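Local coordinates for pvivax hypothetical protein (Plasmodium vivax, PDB 2B30), which is of unknown function but belongs to the Cof-like branch of the HAD hydrolases, binds calcium and is probably a magnesium-dependent phosphatase, at residues A[205-210]-A[217-222]. Residues are numbered along the deposited sequence; the frame is centred on the assembly and turned at random.
Sequences KLTIFT and EVTKLG
A beta hairpin at the edge of the cap-domain sheet joins strand 206-210, outermost in that sheet within the chain, to strand 216-220, with residues 206-210 and 217-220 running antiparallel at 154°. Four backbone hydrogen bonds hold the pair. Thr207 and Thr219 exchange two: the N-H of Thr219 meets Thr207 O in the carbonyl plane at 2.9 Å, whereas Thr207 N reaches Thr219 O from above the plane and along a more bent path, 142° at the hydrogen. Phe209 and Glu217 form the next hydrogen-bonded pair, with Phe209 N lying in the plane of the Glu217 carbonyl. Between these two rungs sits the non-hydrogen-bonded pair Ile208 and Val218, where the CA-H of Val218 points at Thr207 O.

The two faces differ in character. On one, the side chains of Val218 and Leu206 cross obliquely, Val218 CG1, anti to its backbone N, touching Leu206 CD1 at 3.7 Å; helix 117-129 packs over this patch through Leu123. On the other, Thr219 OG1 takes the crowded position between N and carbonyl carbon (chi1 45°), placing it 3.3 Å from Thr207 CB. Thr207 OG1, anti to its own carbonyl carbon, instead donates to Lys220 O at 2.7 Å, from above that carbonyl's plane.

A bridging water donates to Lys205 O and accepts from Leu221 N, while Leu221 CD1 lies 3.8 Å from Leu206 O. At the far end Glu217, extended beyond CG, forms a salt bridge through OE2 with Lys181, and the Glu217 side chain lies about 8 Å from the bound calcium. A sheet face of the cap turned toward the metal-binding core is consistent with the C2-type cap of subfamily IIB HAD hydrolases.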
loop_
_atom_site.group_PDB
_atom_site.type_symbol
_atom_site.label_atom_id
_atom_site.label_comp_id
_atom_site.label_asym_id
_atom_site.label_seq_id
_atom_site.Cartn_x
_atom_site.Cartn_y
_atom_site.Cartn_z
ATOM N N LYS A 205 -0.888 -15.015 1.713
ATOM C CA LYS A 205 0.038 -15.770 0.867
ATOM C C LYS A 205 -0.019 -15.339 -0.612
ATOM O O LYS A 205 0.921 -15.587 -1.377
ATOM C CB LYS A 205 -0.248 -17.264 1.013
ATOM C CG LYS A 205 0.063 -17.783 2.415
ATOM C CD LYS A 205 -0.501 -19.165 2.680
ATOM C CE LYS A 205 0.307 -20.254 1.998
ATOM N NZ LYS A 205 -0.113 -21.593 2.487
ATOM N N LEU A 206 -1.114 -14.686 -1.001
ATOM C CA LEU A 206 -1.334 -14.227 -2.371
ATOM C C LEU A 206 -2.243 -13.009 -2.352
ATOM O O LEU A 206 -3.076 -12.855 -1.461
ATOM C CB LEU A 206 -2.021 -15.312 -3.216
ATOM C CG LEU A 206 -1.211 -16.540 -3.649
ATOM C CD1 LEU A 206 -2.137 -17.654 -4.138
ATOM C CD2 LEU A 206 -0.194 -16.166 -4.720
ATOM N N THR A 207 -2.069 -12.154 -3.349
ATOM C CA THR A 207 -3.008 -11.089 -3.649
ATOM C C THR A 207 -4.130 -11.663 -4.522
ATOM O O THR A 207 -3.872 -12.166 -5.622
ATOM C CB THR A 207 -2.277 -9.986 -4.418
ATOM O OG1 THR A 207 -1.215 -9.484 -3.604
ATOM C CG2 THR A 207 -3.211 -8.858 -4.824
ATOM N N ILE A 208 -5.365 -11.609 -4.040
ATOM C CA ILE A 208 -6.500 -12.088 -4.819
ATOM C C ILE A 208 -7.520 -10.972 -4.997
ATOM O O ILE A 208 -8.256 -10.646 -4.070
ATOM C CB ILE A 208 -7.198 -13.307 -4.165
ATOM C CG1 ILE A 208 -6.228 -14.479 -3.985
ATOM C CG2 ILE A 208 -8.391 -13.758 -5.006
ATOM C CD1 ILE A 208 -5.981 -14.859 -2.528
ATOM N N PHE A 209 -7.564 -10.397 -6.195
ATOM C CA PHE A 209 -8.597 -9.428 -6.531
ATOM C C PHE A 209 -9.746 -10.111 -7.258
ATOM O O PHE A 209 -9.572 -11.165 -7.871
ATOM C CB PHE A 209 -8.039 -8.296 -7.392
ATOM C CG PHE A 209 -7.132 -7.344 -6.644
ATOM C CD1 PHE A 209 -7.607 -6.616 -5.552
ATOM C CD2 PHE A 209 -5.811 -7.152 -7.047
ATOM C CE1 PHE A 209 -6.776 -5.728 -4.863
ATOM C CE2 PHE A 209 -4.979 -6.260 -6.363
ATOM C CZ PHE A 209 -5.461 -5.547 -5.273
ATOM N N THR A 210 -10.920 -9.491 -7.170
ATOM C CA THR A 210 -12.120 -9.950 -7.847
ATOM C C THR A 210 -12.445 -8.981 -8.974
ATOM O O THR A 210 -12.577 -7.779 -8.742
ATOM C CB THR A 210 -13.297 -10.033 -6.867
ATOM O OG1 THR A 210 -12.990 -11.001 -5.860
ATOM C CG2 THR A 210 -14.571 -10.456 -7.572
ATOM N N GLU A 217 -8.399 -12.652 -10.025
ATOM C CA GLU A 217 -7.050 -12.359 -10.495
ATOM C C GLU A 217 -6.088 -12.607 -9.343
ATOM O O GLU A 217 -6.164 -11.929 -8.319
ATOM C CB GLU A 217 -6.939 -10.909 -10.969
ATOM C CG GLU A 217 -7.425 -10.681 -12.390
ATOM C CD GLU A 217 -7.164 -9.256 -12.889
ATOM O OE1 GLU A 217 -7.300 -8.278 -12.102
ATOM O OE2 GLU A 217 -6.823 -9.113 -14.088
ATOM N N VAL A 218 -5.196 -13.578 -9.514
ATOM C CA VAL A 218 -4.254 -14.004 -8.465
ATOM C C VAL A 218 -2.827 -13.555 -8.779
ATOM O O VAL A 218 -2.255 -13.988 -9.763
ATOM C CB VAL A 218 -4.259 -15.529 -8.337
ATOM C CG1 VAL A 218 -3.311 -15.990 -7.247
ATOM C CG2 VAL A 218 -5.663 -16.011 -8.060
ATOM N N THR A 219 -2.260 -12.695 -7.935
ATOM C CA THR A 219 -0.870 -12.225 -8.093
ATOM C C THR A 219 -0.081 -12.409 -6.805
ATOM O O THR A 219 -0.642 -12.776 -5.771
ATOM C CB THR A 219 -0.815 -10.741 -8.503
ATOM O OG1 THR A 219 -1.737 -9.979 -7.710
ATOM C CG2 THR A 219 -1.169 -10.581 -9.972
ATOM N N LYS A 220 1.226 -12.166 -6.879
ATOM C CA LYS A 220 2.116 -12.247 -5.714
ATOM C C LYS A 220 1.649 -11.324 -4.577
ATOM O O LYS A 220 1.083 -10.258 -4.829
ATOM C CB LYS A 220 3.543 -11.875 -6.134
ATOM C CG LYS A 220 4.638 -12.145 -5.085
ATOM C CD LYS A 220 5.990 -11.644 -5.579
ATOM C CE LYS A 220 7.155 -12.268 -4.827
ATOM N NZ LYS A 220 8.441 -11.948 -5.511
ATOM N N LEU A 221 1.890 -11.743 -3.337
ATOM C CA LEU A 221 1.488 -10.976 -2.154
ATOM C C LEU A 221 2.299 -9.703 -2.036
ATOM O O LEU A 221 3.474 -9.681 -2.379
ATOM C CB LEU A 221 1.695 -11.809 -0.886
ATOM C CG LEU A 221 1.221 -11.193 0.439
ATOM C CD1 LEU A 221 -0.288 -11.145 0.507
ATOM C CD2 LEU A 221 1.770 -11.960 1.630
ATOM N N GLY A 222 1.674 -8.646 -1.531
ATOM C CA GLY A 222 2.370 -7.383 -1.281
ATOM C C GLY A 222 2.508 -6.460 -2.480
ATOM O O GLY A 222 3.165 -5.413 -2.383
HETATM O O HOH W 1 2.497 -14.417 -3.251
#